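Long-range contacts in tyrocidine synthetase 3 (Brevibacillus brevis, PDB 2JGP), which probably forms peptide bonds between intermediates held on carrier domains during the nonribosomal assembly of the antibiotic tyrocidine: residues 226-231 / 355-360; 283-288 / 349-354; 328-333 / 432-437; 373-378 / 399-404; 407-412 / 426-431. One frame throughout, in Å; residues are numbered along the deposited sequence.

Interaction 1: residues 226-231 / 355-360. With SO4 (sulfate ion), chain B.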
# COMPACT_ATOMS: atom_id res chain seq x y z
N ASP A 226 0.88 1.81 10.28
CA ASP A 226 1.04 2.30 8.91
C ASP A 226 -0.09 3.28 8.59
O ASP A 226 -0.92 3.58 9.46
CB ASP A 226 1.17 1.15 7.88
CG ASP A 226 -0.07 0.28 7.77
OD1 ASP A 226 -1.13 0.65 8.32
OD2 ASP A 226 0.03 -0.78 7.09
N GLY A 227 -0.11 3.79 7.36
CA GLY A 227 -1.07 4.79 6.94
C GLY A 227 -2.50 4.38 7.23
O GLY A 227 -3.26 5.14 7.84
N VAL A 228 -2.86 3.18 6.81
CA VAL A 228 -4.19 2.64 7.09
C VAL A 228 -4.44 2.53 8.60
O VAL A 228 -5.53 2.86 9.06
CB VAL A 228 -4.41 1.27 6.40
CG1 VAL A 228 -5.63 0.56 6.97
CG2 VAL A 228 -4.56 1.46 4.89
N SER A 229 -3.44 2.08 9.37
CA SER A 229 -3.62 1.93 10.82
C SER A 229 -3.90 3.28 11.49
O SER A 229 -4.74 3.36 12.39
CB SER A 229 -2.42 1.27 11.48
OG SER A 229 -2.10 0.02 10.88
N SER A 230 -3.20 4.33 11.05
CA SER A 230 -3.44 5.68 11.58
C SER A 230 -4.87 6.15 11.33
O SER A 230 -5.46 6.81 12.19
CB SER A 230 -2.45 6.69 10.97
OG SER A 230 -1.13 6.30 11.25
N GLY A 231 -5.43 5.79 10.18
CA GLY A 231 -6.83 6.09 9.88
C GLY A 231 -7.76 5.37 10.84
O GLY A 231 -8.71 5.97 11.35
N PRO A 355 2.87 1.03 -4.05
CA PRO A 355 2.44 0.57 -2.73
C PRO A 355 1.05 -0.07 -2.74
O PRO A 355 0.17 0.37 -3.48
CB PRO A 355 2.46 1.86 -1.89
CG PRO A 355 3.37 2.79 -2.64
CD PRO A 355 3.12 2.48 -4.07
N ILE A 356 0.89 -1.11 -1.94
CA ILE A 356 -0.39 -1.77 -1.72
C ILE A 356 -0.61 -1.83 -0.21
O ILE A 356 0.35 -1.70 0.55
CB ILE A 356 -0.43 -3.20 -2.30
CG1 ILE A 356 0.71 -4.06 -1.74
CG2 ILE A 356 -0.37 -3.15 -3.82
CD1 ILE A 356 0.65 -5.52 -2.18
N THR A 357 -1.85 -2.02 0.22
CA THR A 357 -2.16 -1.99 1.65
C THR A 357 -1.55 -3.18 2.39
O THR A 357 -1.22 -3.09 3.57
CB THR A 357 -3.68 -1.99 1.92
OG1 THR A 357 -4.23 -3.25 1.53
CG2 THR A 357 -4.38 -0.86 1.15
N GLY A 358 -1.41 -4.30 1.68
CA GLY A 358 -0.93 -5.55 2.28
C GLY A 358 -2.01 -6.28 3.06
O GLY A 358 -1.73 -7.29 3.73
N ARG A 359 -3.24 -5.77 2.98
CA ARG A 359 -4.37 -6.28 3.76
C ARG A 359 -5.29 -7.06 2.82
O ARG A 359 -6.42 -6.64 2.54
CB ARG A 359 -5.11 -5.12 4.42
CG ARG A 359 -4.27 -4.38 5.45
CD ARG A 359 -4.77 -2.98 5.68
NE ARG A 359 -3.89 -2.24 6.59
CZ ARG A 359 -3.97 -2.29 7.92
NH1 ARG A 359 -4.90 -3.03 8.52
NH2 ARG A 359 -3.14 -1.57 8.65
N SER A 360 -4.79 -8.19 2.34
CA SER A 360 -5.43 -8.92 1.24
C SER A 360 -6.50 -9.90 1.72
O SER A 360 -7.07 -10.64 0.91
CB SER A 360 -4.37 -9.65 0.43
OG SER A 360 -3.54 -10.43 1.26
S SO4 B . 2.38 4.44 5.05
O1 SO4 B . 2.49 3.49 6.15
O2 SO4 B . 3.50 4.29 4.14
O3 SO4 B . 1.13 4.17 4.33
O4 SO4 B . 2.36 5.79 5.59
O HOH W 1 -1.72 -1.04 5.21

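Interaction 2: residues 283-288 / 349-354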
# COMPACT_ATOMS: atom_id res chain seq x y z
N ASP A 283 18.28 -8.03 -17.70
CA ASP A 283 18.92 -6.74 -17.43
C ASP A 283 17.92 -5.77 -16.80
O ASP A 283 16.99 -5.31 -17.46
CB ASP A 283 19.49 -6.12 -18.72
CG ASP A 283 20.10 -7.16 -19.64
OD1 ASP A 283 21.00 -7.90 -19.20
OD2 ASP A 283 19.66 -7.22 -20.82
N ILE A 284 18.12 -5.46 -15.51
CA ILE A 284 17.21 -4.58 -14.78
C ILE A 284 17.45 -3.12 -15.16
O ILE A 284 18.55 -2.60 -14.96
CB ILE A 284 17.37 -4.73 -13.25
CG1 ILE A 284 17.01 -6.16 -12.81
CG2 ILE A 284 16.50 -3.71 -12.50
CD1 ILE A 284 17.17 -6.40 -11.33
N PRO A 285 16.42 -2.45 -15.71
CA PRO A 285 16.60 -1.09 -16.22
C PRO A 285 16.68 -0.03 -15.12
O PRO A 285 15.95 -0.11 -14.13
CB PRO A 285 15.35 -0.87 -17.07
CG PRO A 285 14.32 -1.70 -16.41
CD PRO A 285 15.04 -2.91 -15.89
N VAL A 286 17.55 0.96 -15.32
CA VAL A 286 17.62 2.12 -14.44
C VAL A 286 16.97 3.30 -15.15
O VAL A 286 17.36 3.64 -16.27
CB VAL A 286 19.09 2.46 -14.09
CG1 VAL A 286 19.14 3.59 -13.08
CG2 VAL A 286 19.80 1.23 -13.55
N LEU A 287 15.99 3.92 -14.50
CA LEU A 287 15.26 5.06 -15.07
C LEU A 287 16.20 6.24 -15.31
O LEU A 287 16.90 6.67 -14.40
CB LEU A 287 14.13 5.49 -14.13
CG LEU A 287 13.19 6.60 -14.60
CD1 LEU A 287 12.38 6.19 -15.82
CD2 LEU A 287 12.27 7.01 -13.46
N ASN A 288 16.21 6.75 -16.54
CA ASN A 288 17.08 7.86 -16.89
C ASN A 288 16.28 9.13 -17.16
O ASN A 288 16.25 9.63 -18.28
CB ASN A 288 17.93 7.50 -18.11
CG ASN A 288 18.94 8.57 -18.47
OD1 ASN A 288 19.12 8.89 -19.64
ND2 ASN A 288 19.60 9.14 -17.46
N ASP A 349 11.44 0.33 -21.21
CA ASP A 349 11.44 -0.72 -20.20
C ASP A 349 11.63 -0.00 -18.87
O ASP A 349 12.69 0.57 -18.60
CB ASP A 349 12.58 -1.70 -20.47
CG ASP A 349 12.56 -2.92 -19.57
OD1 ASP A 349 11.72 -3.00 -18.64
OD2 ASP A 349 13.41 -3.81 -19.80
N ILE A 350 10.58 -0.02 -18.05
CA ILE A 350 10.46 0.86 -16.90
C ILE A 350 9.85 0.15 -15.70
O ILE A 350 8.87 -0.58 -15.85
CB ILE A 350 9.57 2.08 -17.24
CG1 ILE A 350 10.13 2.82 -18.46
CG2 ILE A 350 9.44 3.01 -16.02
CD1 ILE A 350 9.52 4.16 -18.71
N ILE A 351 10.44 0.38 -14.53
CA ILE A 351 9.93 -0.17 -13.26
C ILE A 351 9.40 0.97 -12.40
O ILE A 351 10.09 1.97 -12.19
CB ILE A 351 11.03 -0.95 -12.50
CG1 ILE A 351 11.70 -1.98 -13.43
CG2 ILE A 351 10.45 -1.64 -11.27
CD1 ILE A 351 12.95 -2.58 -12.87
N VAL A 352 8.17 0.82 -11.92
CA VAL A 352 7.52 1.80 -11.06
C VAL A 352 7.08 1.12 -9.77
O VAL A 352 6.41 0.11 -9.82
CB VAL A 352 6.27 2.41 -11.74
CG1 VAL A 352 5.50 3.30 -10.76
CG2 VAL A 352 6.67 3.18 -13.01
N GLY A 353 7.47 1.68 -8.63
CA GLY A 353 7.02 1.15 -7.34
C GLY A 353 5.56 1.47 -7.11
O GLY A 353 5.14 2.60 -7.27
N THR A 354 4.77 0.46 -6.75
CA THR A 354 3.36 0.67 -6.43
C THR A 354 3.03 0.13 -5.03
O THR A 354 2.95 -1.09 -4.82
CB THR A 354 2.43 0.02 -7.46
OG1 THR A 354 2.70 -1.38 -7.57
CG2 THR A 354 2.61 0.68 -8.83
O HOH W 2 16.09 -3.41 -20.05

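Interaction 3: residues 328-333 / 432-437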
# COMPACT_ATOMS: atom_id res chain seq x y z
N THR A 328 -9.07 -1.11 -14.32
CA THR A 328 -9.40 -0.19 -13.26
C THR A 328 -8.83 1.18 -13.62
O THR A 328 -7.90 1.26 -14.43
CB THR A 328 -8.81 -0.65 -11.90
OG1 THR A 328 -7.39 -0.72 -11.99
CG2 THR A 328 -9.37 -2.04 -11.52
N LEU A 329 -9.38 2.23 -13.04
CA LEU A 329 -8.82 3.57 -13.23
C LEU A 329 -7.35 3.58 -12.79
O LEU A 329 -6.50 4.16 -13.46
CB LEU A 329 -9.61 4.61 -12.44
CG LEU A 329 -9.09 6.05 -12.50
CD1 LEU A 329 -8.92 6.52 -13.95
CD2 LEU A 329 -10.01 6.97 -11.73
N TYR A 330 -7.06 2.89 -11.69
CA TYR A 330 -5.69 2.70 -11.24
C TYR A 330 -4.78 2.23 -12.37
O TYR A 330 -3.70 2.80 -12.59
CB TYR A 330 -5.66 1.67 -10.10
CG TYR A 330 -4.29 1.42 -9.53
CD1 TYR A 330 -3.87 2.06 -8.37
CD2 TYR A 330 -3.40 0.54 -10.15
CE1 TYR A 330 -2.62 1.84 -7.84
CE2 TYR A 330 -2.15 0.31 -9.63
CZ TYR A 330 -1.76 0.97 -8.48
OH TYR A 330 -0.52 0.75 -7.95
N MET A 331 -5.20 1.19 -13.09
CA MET A 331 -4.39 0.63 -14.17
C MET A 331 -4.20 1.60 -15.34
O MET A 331 -3.11 1.67 -15.91
CB MET A 331 -5.02 -0.66 -14.70
CG MET A 331 -4.93 -1.85 -13.75
SD MET A 331 -5.98 -3.19 -14.36
CE MET A 331 -5.92 -4.34 -12.97
N VAL A 332 -5.26 2.31 -15.70
CA VAL A 332 -5.21 3.28 -16.80
C VAL A 332 -4.18 4.36 -16.48
O VAL A 332 -3.30 4.67 -17.29
CB VAL A 332 -6.59 3.92 -17.03
CG1 VAL A 332 -6.49 5.11 -17.99
CG2 VAL A 332 -7.60 2.87 -17.54
N LEU A 333 -4.27 4.91 -15.27
CA LEU A 333 -3.34 5.95 -14.81
C LEU A 333 -1.90 5.44 -14.71
O LEU A 333 -0.96 6.15 -15.09
CB LEU A 333 -3.80 6.51 -13.47
CG LEU A 333 -5.17 7.18 -13.44
CD1 LEU A 333 -5.53 7.54 -12.01
CD2 LEU A 333 -5.20 8.40 -14.34
N PHE A 432 4.21 5.29 -7.77
CA PHE A 432 2.88 5.71 -8.22
C PHE A 432 1.86 5.29 -7.18
O PHE A 432 1.88 4.15 -6.73
CB PHE A 432 2.55 5.07 -9.57
CG PHE A 432 1.13 5.28 -10.01
CD1 PHE A 432 0.77 6.43 -10.69
CD2 PHE A 432 0.16 4.33 -9.73
CE1 PHE A 432 -0.53 6.63 -11.09
CE2 PHE A 432 -1.16 4.53 -10.13
CZ PHE A 432 -1.50 5.68 -10.81
N THR A 433 0.98 6.22 -6.78
CA THR A 433 -0.15 5.89 -5.89
C THR A 433 -1.46 6.50 -6.38
O THR A 433 -1.45 7.52 -7.07
CB THR A 433 0.08 6.35 -4.43
OG1 THR A 433 -0.01 7.78 -4.34
CG2 THR A 433 1.43 5.88 -3.90
N PHE A 434 -2.57 5.87 -6.03
CA PHE A 434 -3.91 6.39 -6.37
C PHE A 434 -4.82 6.24 -5.15
O PHE A 434 -4.91 5.16 -4.57
CB PHE A 434 -4.48 5.66 -7.59
CG PHE A 434 -5.91 6.01 -7.90
CD1 PHE A 434 -6.26 7.31 -8.24
CD2 PHE A 434 -6.91 5.05 -7.84
CE1 PHE A 434 -7.58 7.65 -8.52
CE2 PHE A 434 -8.23 5.37 -8.12
CZ PHE A 434 -8.57 6.68 -8.46
N GLN A 435 -5.48 7.33 -4.75
CA GLN A 435 -6.33 7.34 -3.55
C GLN A 435 -7.69 7.98 -3.85
O GLN A 435 -7.86 8.62 -4.89
CB GLN A 435 -5.64 8.11 -2.41
CG GLN A 435 -4.12 7.91 -2.30
CD GLN A 435 -3.32 8.97 -3.04
OE1 GLN A 435 -2.68 8.69 -4.06
NE2 GLN A 435 -3.34 10.19 -2.52
N ASN A 436 -8.64 7.81 -2.93
CA ASN A 436 -9.99 8.38 -3.05
C ASN A 436 -10.29 9.42 -1.96
O ASN A 436 -11.18 9.21 -1.13
CB ASN A 436 -11.05 7.27 -3.01
CG ASN A 436 -11.16 6.51 -4.32
OD1 ASN A 436 -10.93 5.30 -4.36
ND2 ASN A 436 -11.54 7.21 -5.38
N SER A 437 -9.56 10.54 -1.98
CA SER A 437 -9.80 11.68 -1.08
C SER A 437 -9.80 11.27 0.40
O SER A 437 -9.38 10.17 0.74
CB SER A 437 -11.14 12.35 -1.43
OG SER A 437 -11.28 13.59 -0.77
O HOH W 3 0.14 2.17 -5.71

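Interaction 4: residues 373-378 / 399-404. With NA (sodium ion), chain F.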
# COMPACT_ATOMS: atom_id res chain seq x y z
N ASN A 373 3.04 -2.78 1.69
CA ASN A 373 4.04 -3.50 0.91
C ASN A 373 4.22 -2.70 -0.37
O ASN A 373 3.36 -1.90 -0.71
CB ASN A 373 3.53 -4.91 0.58
CG ASN A 373 4.63 -5.86 0.08
OD1 ASN A 373 5.83 -5.62 0.25
ND2 ASN A 373 4.21 -6.98 -0.52
N THR A 374 5.34 -2.88 -1.05
CA THR A 374 5.55 -2.24 -2.35
C THR A 374 5.82 -3.33 -3.37
O THR A 374 6.54 -4.30 -3.10
CB THR A 374 6.71 -1.23 -2.34
OG1 THR A 374 6.49 -0.26 -1.31
CG2 THR A 374 6.81 -0.51 -3.68
N LEU A 375 5.20 -3.19 -4.54
CA LEU A 375 5.46 -4.08 -5.65
C LEU A 375 6.27 -3.31 -6.68
O LEU A 375 5.94 -2.18 -7.01
CB LEU A 375 4.15 -4.54 -6.28
CG LEU A 375 3.09 -5.09 -5.33
CD1 LEU A 375 1.83 -5.45 -6.11
CD2 LEU A 375 3.63 -6.29 -4.55
N ALA A 376 7.33 -3.94 -7.18
CA ALA A 376 8.10 -3.38 -8.29
C ALA A 376 7.39 -3.74 -9.58
O ALA A 376 7.48 -4.87 -10.05
CB ALA A 376 9.51 -3.94 -8.29
N MET A 377 6.66 -2.78 -10.14
CA MET A 377 5.86 -3.02 -11.34
C MET A 377 6.67 -2.70 -12.59
O MET A 377 7.01 -1.54 -12.84
CB MET A 377 4.59 -2.17 -11.29
CG MET A 377 3.46 -2.73 -12.08
SD MET A 377 2.72 -4.18 -11.29
CE MET A 377 1.66 -3.46 -10.05
N ARG A 378 6.98 -3.73 -13.37
CA ARG A 378 7.78 -3.58 -14.59
C ARG A 378 6.89 -3.65 -15.83
O ARG A 378 6.10 -4.57 -15.98
CB ARG A 378 8.85 -4.67 -14.67
CG ARG A 378 9.76 -4.57 -15.90
CD ARG A 378 10.79 -5.67 -15.87
NE ARG A 378 11.76 -5.57 -16.97
CZ ARG A 378 12.93 -6.21 -17.00
NH1 ARG A 378 13.30 -7.01 -16.00
NH2 ARG A 378 13.74 -6.04 -18.03
N LEU A 399 -2.23 -7.79 -12.23
CA LEU A 399 -2.92 -8.96 -11.70
C LEU A 399 -1.92 -10.04 -11.28
O LEU A 399 -2.07 -10.64 -10.22
CB LEU A 399 -3.90 -9.53 -12.73
CG LEU A 399 -5.13 -8.66 -13.02
CD1 LEU A 399 -5.95 -9.24 -14.16
CD2 LEU A 399 -5.98 -8.52 -11.76
N ASP A 400 -0.90 -10.27 -12.11
CA ASP A 400 0.16 -11.23 -11.78
C ASP A 400 0.89 -10.81 -10.51
O ASP A 400 1.18 -11.64 -9.65
CB ASP A 400 1.16 -11.36 -12.94
CG ASP A 400 0.59 -12.07 -14.16
OD1 ASP A 400 -0.50 -12.69 -14.06
OD2 ASP A 400 1.22 -12.01 -15.23
N ALA A 401 1.17 -9.51 -10.40
CA ALA A 401 1.83 -8.96 -9.21
C ALA A 401 0.98 -9.17 -7.96
O ALA A 401 1.48 -9.64 -6.94
CB ALA A 401 2.13 -7.48 -9.42
N TYR A 402 -0.30 -8.83 -8.05
CA TYR A 402 -1.22 -9.01 -6.92
C TYR A 402 -1.34 -10.49 -6.54
O TYR A 402 -1.42 -10.83 -5.36
CB TYR A 402 -2.60 -8.44 -7.23
CG TYR A 402 -2.63 -6.96 -7.57
CD1 TYR A 402 -3.60 -6.45 -8.43
CD2 TYR A 402 -1.69 -6.07 -7.06
CE1 TYR A 402 -3.64 -5.10 -8.77
CE2 TYR A 402 -1.72 -4.72 -7.39
CZ TYR A 402 -2.70 -4.25 -8.24
OH TYR A 402 -2.74 -2.91 -8.58
N GLY A 403 -1.34 -11.37 -7.55
CA GLY A 403 -1.37 -12.81 -7.31
C GLY A 403 -0.11 -13.35 -6.64
O GLY A 403 -0.12 -14.45 -6.10
N HIS A 404 0.97 -12.59 -6.70
CA HIS A 404 2.23 -12.99 -6.09
C HIS A 404 2.72 -11.96 -5.09
O HIS A 404 3.93 -11.80 -4.90
CB HIS A 404 3.25 -13.26 -7.18
CG HIS A 404 2.85 -14.38 -8.08
ND1 HIS A 404 2.01 -14.20 -9.16
CD2 HIS A 404 3.12 -15.71 -8.03
CE1 HIS A 404 1.81 -15.36 -9.75
NE2 HIS A 404 2.46 -16.29 -9.08
NA NA F . -3.11 -12.71 -14.72
O HOH W 4 -5.29 -13.16 -15.45
O HOH W 5 -2.82 -13.05 -12.67

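Interaction 5: residues 407-412 / 426-431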
# COMPACT_ATOMS: atom_id res chain seq x y z
N TYR A 407 5.28 -12.08 -1.14
CA TYR A 407 6.73 -12.16 -1.10
C TYR A 407 7.22 -10.78 -0.67
O TYR A 407 7.05 -9.82 -1.40
CB TYR A 407 7.26 -12.52 -2.48
CG TYR A 407 8.76 -12.71 -2.55
CD1 TYR A 407 9.40 -13.69 -1.79
CD2 TYR A 407 9.54 -11.92 -3.39
CE1 TYR A 407 10.77 -13.86 -1.85
CE2 TYR A 407 10.92 -12.09 -3.46
CZ TYR A 407 11.52 -13.06 -2.69
OH TYR A 407 12.88 -13.23 -2.77
N PRO A 408 7.81 -10.68 0.54
CA PRO A 408 8.31 -9.40 1.05
C PRO A 408 9.29 -8.70 0.11
O PRO A 408 10.22 -9.34 -0.40
CB PRO A 408 9.01 -9.79 2.36
CG PRO A 408 8.35 -11.04 2.78
CD PRO A 408 8.01 -11.76 1.52
N PHE A 409 9.10 -7.41 -0.11
CA PHE A 409 10.02 -6.62 -0.93
C PHE A 409 11.45 -6.72 -0.39
O PHE A 409 12.41 -6.71 -1.16
CB PHE A 409 9.58 -5.15 -0.99
CG PHE A 409 10.39 -4.32 -1.95
CD1 PHE A 409 10.19 -4.44 -3.32
CD2 PHE A 409 11.36 -3.44 -1.50
CE1 PHE A 409 10.95 -3.69 -4.21
CE2 PHE A 409 12.12 -2.69 -2.39
CZ PHE A 409 11.92 -2.82 -3.74
N GLU A 410 11.58 -6.87 0.93
CA GLU A 410 12.88 -7.03 1.60
C GLU A 410 13.63 -8.27 1.12
O GLU A 410 14.85 -8.24 0.97
CB GLU A 410 12.70 -7.13 3.13
CG GLU A 410 12.18 -5.87 3.81
CD GLU A 410 10.67 -5.74 3.74
OE1 GLU A 410 9.98 -6.77 3.60
OE2 GLU A 410 10.17 -4.60 3.84
N GLU A 411 12.90 -9.36 0.91
CA GLU A 411 13.49 -10.60 0.41
C GLU A 411 13.94 -10.47 -1.04
O GLU A 411 15.01 -10.96 -1.41
CB GLU A 411 12.50 -11.76 0.54
CG GLU A 411 12.23 -12.18 1.98
CD GLU A 411 13.49 -12.61 2.70
OE1 GLU A 411 14.33 -13.31 2.08
OE2 GLU A 411 13.65 -12.24 3.88
N LEU A 412 13.12 -9.81 -1.86
CA LEU A 412 13.43 -9.61 -3.28
C LEU A 412 14.74 -8.85 -3.46
O LEU A 412 15.59 -9.25 -4.26
CB LEU A 412 12.30 -8.85 -3.97
CG LEU A 412 12.49 -8.57 -5.47
CD1 LEU A 412 12.76 -9.84 -6.25
CD2 LEU A 412 11.27 -7.84 -6.01
N PRO A 426 16.65 0.80 -4.68
CA PRO A 426 16.67 -0.50 -5.35
C PRO A 426 15.42 -0.73 -6.21
O PRO A 426 14.30 -0.40 -5.79
CB PRO A 426 16.76 -1.50 -4.18
CG PRO A 426 16.27 -0.78 -2.99
CD PRO A 426 16.53 0.68 -3.22
N LEU A 427 15.65 -1.24 -7.41
CA LEU A 427 14.62 -1.65 -8.37
C LEU A 427 13.84 -0.50 -9.04
O LEU A 427 13.57 -0.58 -10.24
CB LEU A 427 13.65 -2.68 -7.76
CG LEU A 427 14.18 -4.11 -7.69
CD1 LEU A 427 13.17 -5.03 -7.03
CD2 LEU A 427 14.54 -4.63 -9.08
N PHE A 428 13.46 0.53 -8.28
CA PHE A 428 12.73 1.67 -8.85
C PHE A 428 13.09 2.99 -8.18
O PHE A 428 13.41 3.04 -6.99
CB PHE A 428 11.21 1.43 -8.79
CG PHE A 428 10.71 1.05 -7.43
CD1 PHE A 428 10.40 2.02 -6.48
CD2 PHE A 428 10.56 -0.28 -7.09
CE1 PHE A 428 9.94 1.66 -5.22
CE2 PHE A 428 10.10 -0.65 -5.83
CZ PHE A 428 9.79 0.33 -4.90
N ASP A 429 13.04 4.07 -8.97
CA ASP A 429 13.34 5.42 -8.49
C ASP A 429 12.13 6.34 -8.53
O ASP A 429 12.24 7.53 -8.26
CB ASP A 429 14.48 6.00 -9.30
CG ASP A 429 15.80 5.36 -8.96
OD1 ASP A 429 16.16 5.39 -7.76
OD2 ASP A 429 16.45 4.80 -9.86
N THR A 430 10.97 5.78 -8.86
CA THR A 430 9.72 6.51 -8.78
C THR A 430 8.63 5.60 -8.23
O THR A 430 8.70 4.38 -8.36
CB THR A 430 9.31 7.06 -10.16
OG1 THR A 430 8.11 7.83 -10.02
CG2 THR A 430 9.07 5.93 -11.16
N VAL A 431 7.64 6.23 -7.60
CA VAL A 431 6.50 5.54 -7.02
C VAL A 431 5.21 6.14 -7.57
O VAL A 431 5.14 7.35 -7.80
CB VAL A 431 6.52 5.64 -5.46
CG1 VAL A 431 5.18 5.25 -4.87
CG2 VAL A 431 7.64 4.78 -4.89

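Interaction 1: residues 226-231 / 355-360
Arg359 reaches across to Asp226, which with Gly227 makes up the DG end of the HHxxxDG signature of condensation domains. From CB its CG lies anti to the carbonyl carbon (chi1 -64°), and the chain then runs extended as far as NE. CD passes Val228 CG1 at 3.9 Å. NE donates to water 1, which in turn donates to Asp226 OD2 and to Thr357 O. CZ lies 3.4 Å from Val228 CG1, the methyl over one face of the guanidinium, displaced to its rim. NH1 bonds Ile367 O. NH2 makes the salt bridge with Asp226 OD1 at 3.0 Å, on the oxygen's syn side although the two planes are 55° apart; Ser229 OG, hydrogen-bonded to Gly369 O, is 2.9 Å from Arg359 NH2.

Aspartate suits the N-cap because OD1 also accepts from Ser229 N, while OD2 takes the NH groups of Phe371 and Val372; such bonding suggests a structural role for the signature aspartate. Arginine can offer N-H bonds around its edge and a flat, poorly hydrated face that a methyl can cover. Where the helix begins, Gly227 N donates to sulfate O1, probably from the crystallisation liquor, at 2.9 Å.

Interaction 2: residues 283-288 / 349-354
Pro285 lays its ring over the backbone and side chain of Asp349. Its CB comes to 3.4 Å from Asp349 O, and its CG sits 3.7 Å from Asp349 OD1, with the two side chains crossing at about a right angle. The neighbouring ring carbon, CD, meets Ile351 CD1 at 3.7 Å. Proline serves well here: the closed ring is a compact apolar block that packs against both residues, CB and CG on the aspartate and CD on the isoleucine.

Ile351 carries its tip to this loop on an extended chain. CG1 stands anti to the carbonyl carbon (chi1 -52°), and CD1 beyond it touches both Pro285 CD and, at 3.7 Å, Ile284 CG2. Asp349 and Ile351 thus take hold of the same ring, one by a carboxylate and a carbonyl, the other by methylene and methyl.

The contact joins the loop between helix 267-279 and strand 303-309 to the start of strand 350-356, in the C-terminal half of the condensation domain. That strand pairs antiparallel with 373-379, which supplies Arg378, the salt-bridge partner of Asp349 OD2. The same oxygen accepts from water 2 at 2.7 Å, and the water reaches Asp283 O only by a weak bond. An acid suits this partly exposed corner, since OD2 can turn to arginine and water while OD1 and CG pack on the proline.

Beyond Pro285, Leu287 reaches the other face of the strand, its CD1 4.3 Å from Ile350 CG2.

Interaction 3: residues 328-333 / 432-437
Tyr330 and Phe432 form the aromatic part of this contact, a T-shaped pair in which the edge of the phenylalanine meets the face of the tyrosine. Their centroids are 5.3 Å apart and their planes stand at 78°; Phe432 CE2 is the atom over the tyrosine face, nearer its rim than its centre. Phe432 CG is anti to the backbone N (chi1 171°), on the way to the helix, and the two side chains slide past each other in opposite directions.

Apolar contacts surround the pair. Leu333 CB meets Phe432 CZ at 3.6 Å, and Leu333 CD1 meets Phe434 CD1. Leu329 CD2 touches Phe434 CZ at 3.6 Å, its side chain crossing the phenylalanine at about a right angle, while Tyr330 CD1 packs on Phe434 CB. Residues 432 and 434 alternate with Thr433, which sends both phenylalanines to one face of strand 430-435, against helix 329-345; in the condensation domain this strand runs parallel to 465-471 in a mixed sheet.

One polar link remains: water 3 joins Tyr330 OH (2.7 Å) to Phe432 O.

The chemistry implies an alpha/beta interface held by hydrophobic burial and ring shape, in which tyrosine packs its ring on carbon and keeps its hydroxyl paired.

Interaction 4: residues 373-378 / 399-404
The carbonyl O of Asp400 receives His404 ND1 at 2.7 Å in a nearly straight bond, with the oxygen in the imidazole plane, near the end of the helix that lays Ala401 and Tyr402 on Leu375 and Met377. His404 N bonds instead to Ala401 O, so the imidazole takes over a carbonyl that a regular helical turn would give to that backbone NH. The other ring nitrogen, NE2, bonds Glu54, which belongs to the carrier part of the chain.

Against the strand the contact is wholly apolar. Leu375 CD1 lies at the edge of the Tyr402 ring, 3.7 Å from CD2, and 3.9 Å from Ala401 CB. Met377 is bent at chi2 (73°), which puts its SD 3.8 Å from the same alanine methyl. Alanine suits the point of closest approach because its one carbon lets the helix come near the strand, while the flexible thioether can curl beside it.

On another side of the helix, Asp400 OD1 binds sodium at 2.7 Å, together with Gln396 and waters 4 and 5. The whole is a helix packed roughly antiparallel, at 147°, on strand 373-379, which pairs antiparallel with 350-356 in the condensation domain, with a sodium site on the helix.

Interaction 5: residues 407-412 / 426-431
The rings of Phe409 and Phe428 meet tip to tip, with centroids 5.5 Å apart and planes inclined at 50°, so the pair is oblique. Phe409 CE1 and CZ share the approach, each 3.5 Å from Phe428 CE2. Pro426 O lies near both rings: in plane at the edge of Phe409, 4.0 Å from CZ, and above one face of Phe428, offset to its rim, where it simply packs. At the edge the oxygen may gain a little from the slight positive charge of the aromatic hydrogens.

The turn that places these groups resembles a classic gamma turn, with Leu427 at its middle in a positive-phi conformation (72°) and Phe428 N making a weak bond back to Pro426 O. The contact packs the first turn of helix 409-415 on the loop entering strand 430-435, in the C-terminal half of the condensation domain. Strand 373-379 lies alongside: Phe409 touches Asn373, and Phe428 rests on Thr374 and Ala376.

Phe428 has its CG between the backbone N and the carbonyl carbon (chi1 52°), and the ring it carries comes close to Phe409. Leucine suits this apolar side because one methyl, CD1, can touch two partners. Its side chain slides past Phe409 in the opposite direction, with Leu427 CD1 3.8 Å from Phe409 CE1. The same methyl meets Leu412 CD2 at 3.5 Å.

Interactions 1, 3 and 4 are buried, whereas 2 and 5 are partly buried. Interaction 1, about 6 Å from the centre of the chain to its own, is the polar one, with a salt bridge across it; the others are chiefly apolar, and interaction 2 lies farthest out, at about 19 Å. The start of strand 350-356 carries interaction 2, and the loop leaving it interaction 1; strand 430-435 carries interaction 3, and the loop leading into it interaction 5. Strand 373-379 of interaction 4 pairs with 350-356, as in the bond between Val352 N and Met377 O, and its Thr374 touches Phe428 of interaction 5. Interactions 3 and 4 meet through Tyr330 and Tyr402, joining the two helices.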